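Local coordinates for protein dihydroorotase (Campylobacter jejuni subsp. jejuni, PDB 3PNU) that probably catalyses the reversible cyclization of carbamoyl aspartate to dihydroorotate, a zinc-dependent step of de novo pyrimidine synthesis, at residues V154-T158 and F169-Y173; K184-I190 and N204-T210. All blocks are in the same frame, centred on the assembly; numbering follows the deposited sequence.

Interaction 1: residues V154-T158 and F169-Y173. With ZN (zinc ion), chain C.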
# COMPACT_ATOMS: atom_id res chain seq x y z
N VAL A 154 6.84 -13.16 -19.02
CA VAL A 154 7.44 -13.09 -17.69
C VAL A 154 6.73 -12.15 -16.74
O VAL A 154 6.33 -11.08 -17.13
CB VAL A 154 8.90 -12.57 -17.86
CG1 VAL A 154 9.63 -12.40 -16.52
CG2 VAL A 154 9.67 -13.50 -18.81
N HIS A 155 6.56 -12.58 -15.50
CA HIS A 155 6.03 -11.70 -14.45
C HIS A 155 7.32 -11.09 -13.88
O HIS A 155 8.02 -11.72 -13.10
CB HIS A 155 5.27 -12.50 -13.39
CG HIS A 155 4.75 -11.66 -12.27
ND1 HIS A 155 3.40 -11.46 -12.05
CD2 HIS A 155 5.39 -10.92 -11.34
CE1 HIS A 155 3.24 -10.66 -11.01
NE2 HIS A 155 4.43 -10.31 -10.56
N GLY A 156 7.64 -9.88 -14.31
CA GLY A 156 8.92 -9.22 -13.95
C GLY A 156 9.02 -8.48 -12.62
O GLY A 156 8.93 -7.26 -12.57
N GLU A 157 9.25 -9.22 -11.54
CA GLU A 157 9.41 -8.64 -10.22
C GLU A 157 10.37 -9.45 -9.40
O GLU A 157 10.32 -10.68 -9.44
CB GLU A 157 8.10 -8.61 -9.43
CG GLU A 157 7.14 -7.55 -9.84
CD GLU A 157 5.97 -7.42 -8.87
OE1 GLU A 157 5.25 -8.41 -8.60
OE2 GLU A 157 5.77 -6.30 -8.38
N THR A 158 11.24 -8.74 -8.68
CA THR A 158 12.18 -9.36 -7.75
C THR A 158 11.45 -9.40 -6.40
O THR A 158 10.25 -9.08 -6.33
CB THR A 158 13.46 -8.55 -7.58
OG1 THR A 158 13.13 -7.28 -7.04
CG2 THR A 158 14.19 -8.37 -8.92
N PHE A 169 13.96 -5.51 -11.58
CA PHE A 169 13.93 -6.68 -12.45
C PHE A 169 14.45 -6.33 -13.87
O PHE A 169 14.72 -7.20 -14.68
CB PHE A 169 12.52 -7.24 -12.54
CG PHE A 169 12.48 -8.65 -13.03
CD1 PHE A 169 12.55 -9.71 -12.13
CD2 PHE A 169 12.40 -8.93 -14.37
CE1 PHE A 169 12.53 -11.01 -12.58
CE2 PHE A 169 12.39 -10.23 -14.83
CZ PHE A 169 12.45 -11.27 -13.94
N ALA A 170 14.60 -5.04 -14.15
CA ALA A 170 15.06 -4.58 -15.45
C ALA A 170 16.39 -5.22 -15.88
O ALA A 170 16.54 -5.61 -17.04
CB ALA A 170 15.18 -3.05 -15.44
N LYS A 171 17.33 -5.33 -14.96
CA LYS A 171 18.66 -5.88 -15.29
C LYS A 171 18.52 -7.32 -15.72
O LYS A 171 19.28 -7.77 -16.54
CB LYS A 171 19.65 -5.77 -14.11
CG LYS A 171 19.29 -6.66 -12.91
CD LYS A 171 19.83 -6.09 -11.58
CE LYS A 171 19.11 -6.70 -10.39
NZ LYS A 171 19.03 -5.75 -9.28
N ILE A 172 17.54 -8.03 -15.16
CA ILE A 172 17.31 -9.41 -15.56
C ILE A 172 16.77 -9.49 -17.00
O ILE A 172 17.32 -10.20 -17.84
CB ILE A 172 16.38 -10.12 -14.59
CG1 ILE A 172 17.05 -10.20 -13.22
CG2 ILE A 172 16.03 -11.52 -15.11
CD1 ILE A 172 16.18 -10.73 -12.15
N TYR A 173 15.69 -8.78 -17.31
CA TYR A 173 15.19 -8.75 -18.67
C TYR A 173 16.29 -8.36 -19.66
O TYR A 173 16.30 -8.82 -20.80
CB TYR A 173 14.11 -7.69 -18.86
CG TYR A 173 12.75 -8.07 -18.42
CD1 TYR A 173 12.17 -9.28 -18.85
CD2 TYR A 173 11.98 -7.21 -17.64
CE1 TYR A 173 10.91 -9.62 -18.47
CE2 TYR A 173 10.68 -7.56 -17.28
CZ TYR A 173 10.15 -8.76 -17.69
OH TYR A 173 8.88 -9.11 -17.33
ZN ZN C . 1.73 -11.43 -13.27
O HOH W 1 7.11 -7.54 -16.12
O HOH W 2 -0.15 -10.87 -12.76
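Phe169 lays one face of its ring against the backbone of the segment 154-158 at Gly156 and Glu157. Gly156 CA stands 3.7 Å from the ring centroid of Phe169 and 16° off its normal, a CH-pi contact over the face. The peptide that follows runs across the same face, where Glu157 N comes within 3.4 Å of Phe169 CD1. A chi1 of -162°, which turns CG away from the Phe169 nitrogen, swings the ring out to this backbone. Along its flank, Thr158 CG2 reaches Phe169 CD1 at 3.8 Å, the threonine and phenylalanine side chains running past one another head to tail.

Ile172, three residues on, puts CD1 over the opposite face of Phe169, so the ring lies between Gly156 and Ile172. The loop follows strand 152-154 of the TIM barrel and turns at Gly156, the centre of an inverse gamma turn; its His155 binds zinc through ND1 at 2.1 Å. Across the imidazole, His155 NE2 donates to Glu157 OE1 with an N-H...O angle of 166°. OE1 lies in the imidazole plane, while the donor meets it on the anti side, tilted from the carboxylate plane; together with zinc on ND1 this restrains the ring's rotation.

Tyr173 and Val154, the last residue of strand 152-154, approach each other from opposite directions. Val154 CB lies at the edge of the tyrosine ring, 3.6 Å from Tyr173 CE1, while Phe169 CE2 sits over the centre of one face. A water 2.7 Å from Tyr173 OH also accepts a weak bond from Gly156 N.

Interaction 2: residues K184-I190 and N204-T210; sequences KIVMEHI and NLYATIT. With ZN (zinc ion), chain C.
Ile185 and Tyr206 lie in the ladder of backbone hydrogen bonds that joins these parallel strands. Ile185 N donates to Asn204 O with an N-H...O angle of 167°, and Ile185 O then receives Tyr206 N. The alternation continues as Met187 N bonds Tyr206 O at 2.9 Å and Met187 O accepts Thr208 N, both donors standing above the carbonyl plane. Ile190 N to Thr208 O, 3.1 Å, carries the pairing beyond the strand-assigned residues of 185-187. The axes of 185-187 and 205-209 approach to 4.3 Å at 34°, a twist in keeping with neighbouring strands of a TIM barrel; helix 193-201 makes the beta-alpha-beta crossover between them.

Apolar contacts flank the ladder. Leu205 CD2 packs against Ile185 CB at 3.9 Å and also touches Met187 CG, while Ile190 CD1 meets Ala207 CB; helix 193-201 lies against this group through Met187, Ile190 and Leu205. On the face of Val186 and Tyr206, Val186 CG1 reaches Thr208 CG2 at 3.8 Å; near the strand starts, Lys184 CG approaches Tyr206 CE2.

Polar side chains gather at the C-terminal end. Thr208 OG1, set between its backbone N and carbonyl carbon (chi1 67°), accepts His189 N at 3.0 Å. Glu188 OE1 is modelled only 2.4 Å from Thr208 OG1, too short to be taken at face value, though the two groups clearly adjoin. His189 coordinates zinc through NE2 at 2.0 Å, with Glu188 CB over the centre of one ring face. Because Glu188 OE1 also bonds His34 ND1, Glu188 is a second-shell residue that probably positions His34, a ligand of the other zinc, with Thr208 beside it.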
# COMPACT_ATOMS: atom_id res chain seq x y z
N LYS A 184 11.63 -14.11 -28.17
CA LYS A 184 10.69 -13.06 -27.90
C LYS A 184 10.44 -13.10 -26.41
O LYS A 184 10.07 -14.15 -25.85
CB LYS A 184 9.37 -13.23 -28.66
CG LYS A 184 9.50 -12.90 -30.11
CD LYS A 184 8.17 -13.13 -30.84
CE LYS A 184 8.37 -12.97 -32.32
NZ LYS A 184 7.29 -13.66 -33.05
N ILE A 185 10.67 -11.97 -25.76
CA ILE A 185 10.51 -11.86 -24.33
C ILE A 185 9.45 -10.81 -24.07
O ILE A 185 9.66 -9.63 -24.37
CB ILE A 185 11.83 -11.48 -23.65
CG1 ILE A 185 12.94 -12.49 -23.99
CG2 ILE A 185 11.65 -11.39 -22.16
CD1 ILE A 185 14.33 -12.15 -23.45
N VAL A 186 8.33 -11.23 -23.51
CA VAL A 186 7.24 -10.30 -23.23
C VAL A 186 7.22 -9.94 -21.75
O VAL A 186 7.01 -10.80 -20.90
CB VAL A 186 5.87 -10.86 -23.67
CG1 VAL A 186 4.77 -9.80 -23.49
CG2 VAL A 186 5.93 -11.31 -25.11
N MET A 187 7.48 -8.67 -21.47
CA MET A 187 7.44 -8.13 -20.13
C MET A 187 5.95 -7.93 -19.80
O MET A 187 5.35 -6.95 -20.22
CB MET A 187 8.19 -6.79 -20.08
CG MET A 187 9.65 -6.88 -20.53
SD MET A 187 10.61 -5.36 -20.33
CE MET A 187 9.70 -4.24 -21.37
N GLU A 188 5.35 -8.87 -19.07
CA GLU A 188 3.92 -8.77 -18.73
C GLU A 188 3.60 -7.65 -17.79
O GLU A 188 4.45 -7.21 -17.01
CB GLU A 188 3.41 -10.07 -18.13
CG GLU A 188 3.44 -11.23 -19.12
CD GLU A 188 2.50 -11.01 -20.31
OE1 GLU A 188 1.51 -10.22 -20.22
OE2 GLU A 188 2.77 -11.65 -21.35
N HIS A 189 2.34 -7.20 -17.86
CA HIS A 189 1.82 -6.08 -17.06
C HIS A 189 2.89 -5.10 -16.55
O HIS A 189 3.16 -5.03 -15.36
CB HIS A 189 0.99 -6.58 -15.89
CG HIS A 189 1.60 -7.72 -15.14
ND1 HIS A 189 2.85 -7.66 -14.58
CD2 HIS A 189 1.10 -8.94 -14.82
CE1 HIS A 189 3.12 -8.81 -13.98
NE2 HIS A 189 2.06 -9.59 -14.09
N ILE A 190 3.49 -4.35 -17.45
CA ILE A 190 4.49 -3.40 -17.01
C ILE A 190 3.80 -2.26 -16.30
O ILE A 190 2.66 -1.89 -16.65
CB ILE A 190 5.39 -2.90 -18.11
CG1 ILE A 190 4.61 -2.13 -19.19
CG2 ILE A 190 6.15 -4.09 -18.73
CD1 ILE A 190 5.56 -1.35 -20.19
N ASN A 204 14.01 -7.66 -29.24
CA ASN A 204 13.26 -8.82 -28.79
C ASN A 204 12.42 -8.61 -27.51
O ASN A 204 11.84 -9.57 -26.98
CB ASN A 204 14.18 -10.02 -28.67
CG ASN A 204 15.37 -9.78 -27.77
OD1 ASN A 204 15.90 -8.66 -27.68
ND2 ASN A 204 15.82 -10.85 -27.11
N LEU A 205 12.35 -7.36 -27.02
CA LEU A 205 11.52 -7.06 -25.87
C LEU A 205 10.17 -6.52 -26.31
O LEU A 205 10.10 -5.66 -27.19
CB LEU A 205 12.18 -6.07 -24.92
CG LEU A 205 13.29 -6.60 -24.03
CD1 LEU A 205 13.82 -5.43 -23.18
CD2 LEU A 205 12.78 -7.73 -23.15
N TYR A 206 9.11 -7.04 -25.68
CA TYR A 206 7.75 -6.64 -25.95
C TYR A 206 7.10 -6.44 -24.59
O TYR A 206 7.72 -6.70 -23.57
CB TYR A 206 7.02 -7.72 -26.75
CG TYR A 206 7.64 -8.00 -28.12
CD1 TYR A 206 7.25 -7.27 -29.23
CD2 TYR A 206 8.61 -8.97 -28.28
CE1 TYR A 206 7.82 -7.50 -30.46
CE2 TYR A 206 9.16 -9.22 -29.53
CZ TYR A 206 8.77 -8.48 -30.60
OH TYR A 206 9.32 -8.70 -31.84
N ALA A 207 5.84 -6.00 -24.57
CA ALA A 207 5.16 -5.80 -23.30
C ALA A 207 3.64 -5.83 -23.40
O ALA A 207 3.06 -5.58 -24.47
CB ALA A 207 5.61 -4.47 -22.68
N THR A 208 3.00 -6.14 -22.29
CA THR A 208 1.56 -6.08 -22.21
C THR A 208 1.26 -5.04 -21.12
O THR A 208 2.06 -4.88 -20.20
CB THR A 208 0.88 -7.41 -21.87
OG1 THR A 208 1.22 -7.83 -20.54
CG2 THR A 208 1.28 -8.50 -22.87
N ILE A 209 0.16 -4.32 -21.26
CA ILE A 209 -0.28 -3.34 -20.27
C ILE A 209 -1.75 -3.58 -19.90
O ILE A 209 -2.58 -3.92 -20.76
CB ILE A 209 -0.15 -1.90 -20.77
CG1 ILE A 209 1.30 -1.59 -21.13
CG2 ILE A 209 -0.61 -0.96 -19.70
CD1 ILE A 209 1.49 -0.21 -21.69
N THR A 210 -2.06 -3.42 -18.61
CA THR A 210 -3.41 -3.66 -18.10
C THR A 210 -4.28 -2.44 -18.19
O THR A 210 -3.84 -1.32 -18.46
CB THR A 210 -3.40 -4.02 -16.59
OG1 THR A 210 -3.04 -2.86 -15.83
CG2 THR A 210 -2.46 -5.16 -16.30
ZN ZN C . 1.73 -11.43 -13.27
O HOH W 3 0.38 -3.19 -16.90
O HOH W 2 -0.15 -10.87 -12.76

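From the N terminus, strand 152-154 leads into the zinc-site loop, and interaction 1 closes when the chain returns after ten intervening residues without helix or strand to start helix 170-179. That helix leads to strand 185-187. Interaction 2 then closes around helix 193-201, bringing in strand 205-209. The two closures are in series, neither nested nor crossed, with centres 11 Å apart. They meet side by side in the sheet: Val154 N and Val186 O are 3.0 Å apart, Val154 O and Glu188 N 3.1 Å, each a probable hydrogen bond. His155 and His189 share one zinc and its water, joining both contacts at the barrel's metal site.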